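Long-range contacts in leucyl aminopeptidase (Trypanosoma brucei brucei, PDB 5NTD), which probably removes N-terminal amino acids, leucine among them, from peptides as an M17 aminopeptidase that binds manganese and the inhibitor bestatin in its active site: residues A155-F165 against T206-P216; F238-L248 against A266-Y274. All blocks are in the same frame, centred on the assembly; numbering follows the deposited sequence.

Contact 1 of 2, residues A155-F165 against T206-P216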
loop_
_atom_site.group_PDB
_atom_site.type_symbol
_atom_site.label_atom_id
_atom_site.label_comp_id
_atom_site.label_asym_id
_atom_site.label_seq_id
_atom_site.Cartn_x
_atom_site.Cartn_y
_atom_site.Cartn_z
ATOM N N ALA G 155 36.121 -20.216 12.508
ATOM C CA ALA G 155 35.054 -19.749 11.619
ATOM C C ALA G 155 34.783 -18.233 11.836
ATOM O O ALA G 155 34.558 -17.507 10.907
ATOM C CB ALA G 155 33.781 -20.574 11.826
ATOM N N ALA G 156 34.821 -17.824 13.094
ATOM C CA ALA G 156 34.553 -16.444 13.480
ATOM C C ALA G 156 35.550 -15.494 12.867
ATOM O O ALA G 156 35.190 -14.425 12.381
ATOM C CB ALA G 156 34.559 -16.287 14.980
ATOM N N VAL G 157 36.804 -15.905 12.873
ATOM C CA VAL G 157 37.879 -15.091 12.284
ATOM C C VAL G 157 37.856 -15.167 10.768
ATOM O O VAL G 157 38.066 -14.169 10.076
ATOM C CB VAL G 157 39.256 -15.500 12.810
ATOM C CG1 VAL G 157 40.362 -14.761 12.077
ATOM C CG2 VAL G 157 39.330 -15.203 14.296
ATOM N N ALA G 158 37.565 -16.347 10.248
ATOM C CA ALA G 158 37.374 -16.516 8.797
ATOM C C ALA G 158 36.324 -15.538 8.218
ATOM O O ALA G 158 36.491 -14.985 7.128
ATOM C CB ALA G 158 36.955 -17.941 8.467
ATOM N N ARG G 159 35.264 -15.302 8.963
ATOM C CA ARG G 159 34.136 -14.464 8.462
ATOM C C ARG G 159 34.292 -12.985 8.780
ATOM O O ARG G 159 33.483 -12.175 8.379
ATOM C CB ARG G 159 32.759 -15.006 8.936
ATOM C CG ARG G 159 32.345 -14.670 10.361
ATOM C CD ARG G 159 30.968 -15.236 10.677
ATOM N NE ARG G 159 30.988 -16.477 11.455
ATOM C CZ ARG G 159 30.740 -17.707 10.977
ATOM N NH1 ARG G 159 30.492 -17.918 9.684
ATOM N NH2 ARG G 159 30.739 -18.747 11.789
ATOM N N CYS G 160 35.353 -12.635 9.489
ATOM C CA CYS G 160 35.520 -11.260 9.970
ATOM C C CYS G 160 36.245 -10.408 8.943
ATOM O O CYS G 160 36.837 -10.895 7.998
ATOM C CB CYS G 160 36.253 -11.212 11.316
ATOM S SG CYS G 160 38.057 -11.133 11.153
ATOM N N GLY G 161 36.195 -9.122 9.189
ATOM C CA GLY G 161 36.952 -8.158 8.418
ATOM C C GLY G 161 36.439 -7.993 7.007
ATOM O O GLY G 161 35.306 -8.343 6.695
ATOM N N LYS G 162 37.294 -7.434 6.173
ATOM C CA LYS G 162 36.956 -7.176 4.780
ATOM C C LYS G 162 36.795 -8.479 4.046
ATOM O O LYS G 162 37.518 -9.417 4.299
ATOM C CB LYS G 162 37.996 -6.284 4.126
ATOM C CG LYS G 162 37.773 -4.854 4.564
ATOM C CD LYS G 162 38.849 -3.814 4.353
ATOM C CE LYS G 162 38.296 -2.388 4.372
ATOM N NZ LYS G 162 37.352 -2.136 5.498
ATOM N N HIS G 163 35.855 -8.509 3.123
ATOM C CA HIS G 163 35.500 -9.735 2.423
ATOM C C HIS G 163 36.404 -9.996 1.229
ATOM O O HIS G 163 36.848 -9.083 0.541
ATOM C CB HIS G 163 34.040 -9.716 1.950
ATOM C CG HIS G 163 33.051 -9.724 3.071
ATOM N ND1 HIS G 163 31.768 -10.195 2.933
ATOM C CD2 HIS G 163 33.185 -9.382 4.375
ATOM C CE1 HIS G 163 31.144 -10.116 4.089
ATOM N NE2 HIS G 163 31.986 -9.643 4.986
ATOM N N ASN G 164 36.676 -11.267 0.987
ATOM C CA ASN G 164 37.547 -11.650 -0.139
ATOM C C ASN G 164 36.918 -11.260 -1.457
ATOM O O ASN G 164 37.623 -10.983 -2.424
ATOM C CB ASN G 164 37.949 -13.124 -0.097
ATOM C CG ASN G 164 36.814 -14.058 -0.382
ATOM O OD1 ASN G 164 36.443 -14.260 -1.541
ATOM N ND2 ASN G 164 36.225 -14.612 0.686
ATOM N N PHE G 165 35.591 -11.255 -1.502
ATOM C CA PHE G 165 34.912 -10.736 -2.682
ATOM C C PHE G 165 34.907 -9.201 -2.651
ATOM O O PHE G 165 34.403 -8.592 -1.731
ATOM C CB PHE G 165 33.492 -11.230 -2.850
ATOM C CG PHE G 165 32.851 -10.658 -4.061
ATOM C CD1 PHE G 165 33.058 -11.232 -5.313
ATOM C CD2 PHE G 165 32.149 -9.447 -3.983
ATOM C CE1 PHE G 165 32.527 -10.665 -6.451
ATOM C CE2 PHE G 165 31.621 -8.869 -5.131
ATOM C CZ PHE G 165 31.821 -9.468 -6.357
ATOM N N THR G 206 34.348 -21.486 4.956
ATOM C CA THR G 206 33.567 -20.338 5.412
ATOM C C THR G 206 33.690 -19.159 4.417
ATOM O O THR G 206 32.707 -18.532 4.049
ATOM C CB THR G 206 34.033 -19.855 6.774
ATOM O OG1 THR G 206 33.811 -20.892 7.724
ATOM C CG2 THR G 206 33.254 -18.598 7.229
ATOM N N GLN G 207 34.924 -18.917 3.976
ATOM C CA GLN G 207 35.245 -17.792 3.088
ATOM C C GLN G 207 34.846 -18.021 1.641
ATOM O O GLN G 207 34.415 -17.098 0.964
ATOM C CB GLN G 207 36.698 -17.426 3.162
ATOM C CG GLN G 207 37.046 -16.842 4.520
ATOM C CD GLN G 207 38.514 -16.493 4.655
ATOM O OE1 GLN G 207 39.364 -17.023 3.922
ATOM N NE2 GLN G 207 38.821 -15.633 5.604
ATOM N N LEU G 208 34.956 -19.250 1.176
ATOM C CA LEU G 208 34.443 -19.587 -0.171
ATOM C C LEU G 208 32.918 -19.402 -0.191
ATOM O O LEU G 208 32.367 -18.873 -1.132
ATOM C CB LEU G 208 34.800 -21.013 -0.571
ATOM C CG LEU G 208 34.242 -21.472 -1.904
ATOM C CD1 LEU G 208 34.699 -20.569 -3.032
ATOM C CD2 LEU G 208 34.684 -22.902 -2.194
ATOM N N CYS G 209 32.273 -19.890 0.851
ATOM C CA CYS G 209 30.820 -19.770 1.013
ATOM C C CYS G 209 30.430 -18.295 0.997
ATOM O O CYS G 209 29.557 -17.865 0.243
ATOM C CB CYS G 209 30.377 -20.421 2.292
ATOM S SG CYS G 209 28.578 -20.425 2.540
ATOM N N GLN G 210 31.177 -17.518 1.763
ATOM C CA GLN G 210 31.015 -16.052 1.786
ATOM C C GLN G 210 31.157 -15.442 0.401
ATOM O O GLN G 210 30.361 -14.586 -0.027
ATOM C CB GLN G 210 32.009 -15.425 2.732
ATOM C CG GLN G 210 31.718 -13.986 3.058
ATOM C CD GLN G 210 32.920 -13.299 3.697
ATOM O OE1 GLN G 210 32.891 -12.937 4.864
ATOM N NE2 GLN G 210 33.966 -13.086 2.907
ATOM N N ARG G 211 32.148 -15.917 -0.326
ATOM C CA ARG G 211 32.462 -15.385 -1.671
ATOM C C ARG G 211 31.305 -15.629 -2.611
ATOM O O ARG G 211 30.882 -14.741 -3.356
ATOM C CB ARG G 211 33.731 -16.037 -2.211
ATOM C CG ARG G 211 34.228 -15.423 -3.515
ATOM C CD ARG G 211 35.569 -16.012 -3.971
ATOM N NE ARG G 211 35.968 -15.385 -5.215
ATOM C CZ ARG G 211 36.448 -14.143 -5.314
ATOM N NH1 ARG G 211 36.676 -13.400 -4.237
ATOM N NH2 ARG G 211 36.690 -13.634 -6.530
ATOM N N LEU G 212 30.820 -16.854 -2.603
ATOM C CA LEU G 212 29.745 -17.272 -3.514
ATOM C C LEU G 212 28.450 -16.459 -3.230
ATOM O O LEU G 212 27.753 -16.032 -4.138
ATOM C CB LEU G 212 29.469 -18.759 -3.407
ATOM C CG LEU G 212 30.624 -19.692 -3.835
ATOM C CD1 LEU G 212 30.343 -21.088 -3.382
ATOM C CD2 LEU G 212 30.836 -19.671 -5.340
ATOM N N VAL G 213 28.178 -16.266 -1.952
ATOM C CA VAL G 213 26.966 -15.576 -1.512
ATOM C C VAL G 213 27.044 -14.067 -1.815
ATOM O O VAL G 213 26.132 -13.491 -2.395
ATOM C CB VAL G 213 26.675 -15.864 -0.033
ATOM C CG1 VAL G 213 25.459 -15.076 0.443
ATOM C CG2 VAL G 213 26.403 -17.340 0.135
ATOM N N ASP G 214 28.174 -13.473 -1.475
ATOM C CA ASP G 214 28.474 -12.039 -1.778
ATOM C C ASP G 214 28.396 -11.738 -3.273
ATOM O O ASP G 214 27.987 -10.685 -3.690
ATOM C CB ASP G 214 29.882 -11.634 -1.328
ATOM C CG ASP G 214 29.949 -11.189 0.127
ATOM O OD1 ASP G 214 28.917 -10.780 0.698
ATOM O OD2 ASP G 214 31.040 -11.317 0.701
ATOM N N ALA G 215 28.839 -12.686 -4.084
ATOM C CA ALA G 215 28.989 -12.455 -5.518
ATOM C C ALA G 215 27.644 -12.085 -6.094
ATOM O O ALA G 215 26.641 -12.744 -5.814
ATOM C CB ALA G 215 29.553 -13.682 -6.220
ATOM N N PRO G 216 27.612 -11.060 -6.947
ATOM C CA PRO G 216 26.357 -10.711 -7.590
ATOM C C PRO G 216 25.991 -11.710 -8.658
ATOM O O PRO G 216 26.832 -12.456 -9.120
ATOM C CB PRO G 216 26.660 -9.363 -8.208
ATOM C CG PRO G 216 28.105 -9.442 -8.554
ATOM C CD PRO G 216 28.715 -10.219 -7.421
HETATM O O HOH W 1 35.763 -12.190 5.881
HETATM O O HOH W 2 36.841 -13.527 3.093
HETATM O O HOH W 3 33.598 -12.701 0.191
#
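Ala158, in the last turn of helix 150-158, lies 6.2 Å CA to CA from Gln207 of helix 196-214, and the loop that follows runs on along that helix until Phe165 CA is 5.4 Å from Arg211 CA. Gln207 NE2 donates to Ala158 O (2.9 Å) in the carbonyl plane, on a lone pair; the same amide also bonds Asn25, Tyr22 and Thr24. His163 is held in two directions. Its ND1 gives a nearly straight bond to the syn side of Asp214 OD2 (2.6 Å, 167°), while the Gln210 amide stacks over one ring face, the two planes 6° apart. Asn164, with CG between its backbone N and carbonyl carbon (chi1 70°), turns its amide onto the helix: OD1 accepts from Arg211 NH1 (2.8 Å) and ND2 reaches Gln207 O (3.1 Å) from above the carbonyl plane, on the face opposite Arg211 N. One water ties together Phe165 N, Gln210 NE2 and Asp214 OD2. Beyond it, Ala215 CA sits over the Phe165 ring in a CH-pi contact, 4.1 Å from the centroid, and Ile356 of a neighbouring subunit packs on that phenylalanine. The result is a polar, water-bridged interface between a helix-end loop of the N-terminal, macro-like domain and helix 196-214, which from Gln207 on belongs to the M17 catalytic region.

Contact 2 of 2, residues F238-L248 against A266-Y274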
loop_
_atom_site.group_PDB
_atom_site.type_symbol
_atom_site.label_atom_id
_atom_site.label_comp_id
_atom_site.label_asym_id
_atom_site.label_seq_id
_atom_site.Cartn_x
_atom_site.Cartn_y
_atom_site.Cartn_z
ATOM N N PHE G 238 36.268 -35.979 -6.625
ATOM C CA PHE G 238 34.916 -36.509 -6.326
ATOM C C PHE G 238 34.056 -36.482 -7.570
ATOM O O PHE G 238 34.391 -35.867 -8.568
ATOM C CB PHE G 238 34.257 -35.816 -5.125
ATOM C CG PHE G 238 34.089 -34.318 -5.282
ATOM C CD1 PHE G 238 33.053 -33.796 -6.074
ATOM C CD2 PHE G 238 34.963 -33.431 -4.650
ATOM C CE1 PHE G 238 32.908 -32.426 -6.239
ATOM C CE2 PHE G 238 34.816 -32.063 -4.821
ATOM C CZ PHE G 238 33.785 -31.566 -5.596
ATOM N N ASP G 239 32.934 -37.171 -7.496
ATOM C CA ASP G 239 32.044 -37.346 -8.669
ATOM C C ASP G 239 31.051 -36.183 -8.796
ATOM O O ASP G 239 30.613 -35.611 -7.810
ATOM C CB ASP G 239 31.303 -38.689 -8.631
ATOM C CG ASP G 239 32.246 -39.876 -8.881
ATOM O OD1 ASP G 239 33.151 -39.769 -9.753
ATOM O OD2 ASP G 239 32.051 -40.929 -8.245
ATOM N N VAL G 240 30.724 -35.843 -10.031
ATOM C CA VAL G 240 29.777 -34.762 -10.308
ATOM C C VAL G 240 28.818 -35.204 -11.405
ATOM O O VAL G 240 29.228 -35.703 -12.448
ATOM C CB VAL G 240 30.477 -33.436 -10.626
ATOM C CG1 VAL G 240 31.482 -33.595 -11.776
ATOM C CG2 VAL G 240 29.458 -32.353 -10.982
ATOM N N ASP G 241 27.539 -35.041 -11.115
ATOM C CA ASP G 241 26.449 -35.343 -12.064
ATOM C C ASP G 241 25.627 -34.042 -12.280
ATOM O O ASP G 241 25.209 -33.416 -11.323
ATOM C CB ASP G 241 25.541 -36.434 -11.512
ATOM C CG ASP G 241 24.309 -36.685 -12.383
ATOM O OD1 ASP G 241 24.497 -36.923 -13.598
ATOM O OD2 ASP G 241 23.155 -36.699 -11.850
ATOM N N VAL G 242 25.405 -33.693 -13.524
ATOM C CA VAL G 242 24.690 -32.493 -13.881
ATOM C C VAL G 242 23.505 -32.825 -14.760
ATOM O O VAL G 242 23.661 -33.374 -15.843
ATOM C CB VAL G 242 25.571 -31.504 -14.660
ATOM C CG1 VAL G 242 24.782 -30.259 -15.052
ATOM C CG2 VAL G 242 26.776 -31.093 -13.833
ATOM N N ILE G 243 22.319 -32.440 -14.317
ATOM C CA ILE G 243 21.137 -32.500 -15.167
ATOM C C ILE G 243 20.774 -31.071 -15.518
ATOM O O ILE G 243 20.413 -30.275 -14.649
ATOM C CB ILE G 243 19.972 -33.212 -14.499
ATOM C CG1 ILE G 243 20.475 -34.503 -13.869
ATOM C CG2 ILE G 243 18.885 -33.505 -15.520
ATOM C CD1 ILE G 243 19.422 -35.243 -13.094
ATOM N N CYS G 244 20.826 -30.760 -16.797
ATOM C CA CYS G 244 20.805 -29.360 -17.274
ATOM C C CYS G 244 19.625 -28.998 -18.166
ATOM O O CYS G 244 19.241 -29.755 -19.051
ATOM C CB CYS G 244 22.076 -29.030 -18.042
ATOM S SG CYS G 244 22.160 -27.291 -18.559
ATOM N N GLY G 245 19.021 -27.853 -17.861
ATOM C CA GLY G 245 18.033 -27.217 -18.741
ATOM C C GLY G 245 16.868 -28.076 -19.131
ATOM O O GLY G 245 16.190 -28.665 -18.297
ATOM N N ASP G 246 16.646 -28.189 -20.423
ATOM C CA ASP G 246 15.487 -28.972 -20.922
ATOM C C ASP G 246 15.528 -30.450 -20.549
ATOM O O ASP G 246 14.493 -31.103 -20.446
ATOM C CB ASP G 246 15.325 -28.782 -22.421
ATOM C CG ASP G 246 14.878 -27.359 -22.788
ATOM O OD1 ASP G 246 14.722 -26.475 -21.901
ATOM O OD2 ASP G 246 14.650 -27.105 -23.992
ATOM N N ASP G 247 16.716 -30.986 -20.281
ATOM C CA ASP G 247 16.828 -32.392 -19.810
ATOM C C ASP G 247 16.132 -32.606 -18.491
ATOM O O ASP G 247 15.680 -33.718 -18.184
ATOM C CB ASP G 247 18.268 -32.850 -19.680
ATOM C CG ASP G 247 18.979 -32.896 -21.019
ATOM O OD1 ASP G 247 18.316 -33.177 -22.055
ATOM O OD2 ASP G 247 20.219 -32.703 -21.032
ATOM N N LEU G 248 16.012 -31.529 -17.706
ATOM C CA LEU G 248 15.239 -31.597 -16.416
ATOM C C LEU G 248 13.784 -31.891 -16.688
ATOM O O LEU G 248 13.179 -32.761 -16.085
ATOM C CB LEU G 248 15.361 -30.318 -15.610
ATOM C CG LEU G 248 16.751 -30.123 -15.007
ATOM C CD1 LEU G 248 16.947 -28.668 -14.629
ATOM C CD2 LEU G 248 16.949 -31.017 -13.784
ATOM N N ALA G 266 20.301 -21.610 -17.976
ATOM C CA ALA G 266 19.412 -22.759 -17.693
ATOM C C ALA G 266 19.546 -23.263 -16.260
ATOM O O ALA G 266 20.603 -23.146 -15.651
ATOM C CB ALA G 266 19.705 -23.883 -18.663
ATOM N N PRO G 267 18.480 -23.866 -15.726
ATOM C CA PRO G 267 18.595 -24.442 -14.405
ATOM C C PRO G 267 19.392 -25.723 -14.473
ATOM O O PRO G 267 19.451 -26.358 -15.525
ATOM C CB PRO G 267 17.157 -24.760 -14.028
ATOM C CG PRO G 267 16.476 -24.954 -15.325
ATOM C CD PRO G 267 17.128 -24.016 -16.277
ATOM N N ARG G 268 19.973 -26.090 -13.344
ATOM C CA ARG G 268 20.737 -27.330 -13.220
ATOM C C ARG G 268 20.484 -27.983 -11.896
ATOM O O ARG G 268 20.477 -27.323 -10.872
ATOM C CB ARG G 268 22.243 -27.046 -13.373
ATOM C CG ARG G 268 22.654 -26.769 -14.812
ATOM C CD ARG G 268 23.623 -25.625 -14.858
ATOM N NE ARG G 268 24.326 -25.489 -16.128
ATOM C CZ ARG G 268 24.095 -24.554 -17.040
ATOM N NH1 ARG G 268 23.160 -23.642 -16.883
ATOM N NH2 ARG G 268 24.873 -24.499 -18.103
ATOM N N LEU G 269 20.339 -29.287 -11.947
ATOM C CA LEU G 269 20.415 -30.132 -10.765
ATOM C C LEU G 269 21.805 -30.778 -10.763
ATOM O O LEU G 269 22.116 -31.650 -11.563
ATOM C CB LEU G 269 19.337 -31.179 -10.781
ATOM C CG LEU G 269 18.971 -31.781 -9.432
ATOM C CD1 LEU G 269 18.335 -30.777 -8.490
ATOM C CD2 LEU G 269 18.019 -32.943 -9.657
ATOM N N VAL G 270 22.628 -30.328 -9.834
ATOM C CA VAL G 270 24.013 -30.736 -9.735
ATOM C C VAL G 270 24.231 -31.606 -8.494
ATOM O O VAL G 270 24.073 -31.137 -7.369
ATOM C CB VAL G 270 24.939 -29.542 -9.663
ATOM C CG1 VAL G 270 26.391 -29.976 -9.565
ATOM C CG2 VAL G 270 24.761 -28.659 -10.873
ATOM N N THR G 271 24.611 -32.859 -8.704
ATOM C CA THR G 271 24.848 -33.761 -7.594
ATOM C C THR G 271 26.315 -34.167 -7.520
ATOM O O THR G 271 26.904 -34.633 -8.490
ATOM C CB THR G 271 23.947 -35.004 -7.645
ATOM O OG1 THR G 271 22.558 -34.611 -7.573
ATOM C CG2 THR G 271 24.226 -35.926 -6.475
ATOM N N LEU G 272 26.871 -34.008 -6.335
ATOM C CA LEU G 272 28.254 -34.342 -6.034
ATOM C C LEU G 272 28.285 -35.546 -5.082
ATOM O O LEU G 272 27.439 -35.644 -4.194
ATOM C CB LEU G 272 28.997 -33.175 -5.387
ATOM C CG LEU G 272 28.705 -31.817 -6.011
ATOM C CD1 LEU G 272 29.443 -30.727 -5.249
ATOM C CD2 LEU G 272 29.120 -31.795 -7.461
ATOM N N LEU G 273 29.250 -36.450 -5.299
ATOM C CA LEU G 273 29.392 -37.670 -4.466
ATOM C C LEU G 273 30.747 -37.807 -3.879
ATOM O O LEU G 273 31.748 -37.683 -4.543
ATOM C CB LEU G 273 29.109 -38.924 -5.248
ATOM C CG LEU G 273 27.676 -39.082 -5.741
ATOM C CD1 LEU G 273 27.613 -40.207 -6.784
ATOM C CD2 LEU G 273 26.738 -39.390 -4.566
ATOM N N TYR G 274 30.746 -38.112 -2.602
ATOM C CA TYR G 274 31.961 -38.444 -1.882
ATOM C C TYR G 274 31.716 -39.691 -1.049
ATOM O O TYR G 274 30.792 -39.757 -0.223
ATOM C CB TYR G 274 32.381 -37.288 -0.980
ATOM C CG TYR G 274 33.346 -37.655 0.122
ATOM C CD1 TYR G 274 34.677 -37.971 -0.161
ATOM C CD2 TYR G 274 32.935 -37.639 1.455
ATOM C CE1 TYR G 274 35.559 -38.271 0.856
ATOM C CE2 TYR G 274 33.807 -37.942 2.487
ATOM C CZ TYR G 274 35.114 -38.251 2.182
ATOM O OH TYR G 274 35.967 -38.552 3.214
HETATM O O HOH W 4 22.081 -34.529 -10.077
#
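Strands 239-244 and 268-274 pair antiparallel, their axes 4.7 Å apart at closest approach and 166° between directions, with Val240 facing Leu272 and Val242 facing Val270 in non-hydrogen-bonded pairs. Two-way backbone bonds join Asp239 with Leu273, Asp241 with Thr271 and Ile243 with Leu269; the Asp241-Thr271 pair is short in both directions, with 2.7 Å from Asp241 N to Thr271 O. At the end of the ladder Gly245 N adds a single bond to Pro267 O, nearly along the C=O axis.

Packing is tight around buried Phe238, Leu272, Leu248 and Leu269. Val240 CG2, anti to the backbone N, lies alongside Leu272 and meets its CD2 at 3.6 Å; Phe238 CE1 approaches Leu272 CD1 obliquely at 4.0 Å. In a second apolar patch Leu248, on the helical turn after the strand, slides CD1 past Pro267 CG (3.8 Å) and sets CD2 against Leu269 CB (3.8 Å), with Tyr253 and Ile256 around it.

Asp239, Asp241 and Val242 are more open to solvent. The Asp239 side chain meets that of Leu273 at CB (4.0 Å to Leu273 CB). Farther along that face a water donates to Asp241 OD2 and Leu269 O and accepts from Thr271 OG1, which also bonds Thr338 on the next strand. On the face of Val240, Cys244 SG sits over the centre of the Arg268 guanidinium, 3.6 Å above its plane, while Arg268 NH1 turns back to Ala266 O.

Chemically, main-chain bonds fix the register of this antiparallel strand pair, apolar Phe238 and Leu272 pack on helix 314-328 and Leu248 and Leu269 on helix 254-260, and a single water links the polar ends of Asp241 and Thr271.

How the contacts relate
Contact 1 closes before contact 2 opens along the chain, and helix 222-236 lies between them. Their centres are 25 Å apart and their nearest atoms about 9 Å. Contact 1 is 9 Å from the centre of the folded chain and joins the N-terminal and catalytic family regions; contact 2, 21 Å out, lies within the catalytic region alone, on strands of its mixed sheet. Helix 314-328 serves both: Cys209 and Leu208 touch it from contact 1, Phe238 and Leu272 from contact 2. The bound bestatin is about 14 Å from the Asp214 side chain, and a manganese about 14 Å from that of Pro267, so neither contact reaches the bound inhibitor or the manganese.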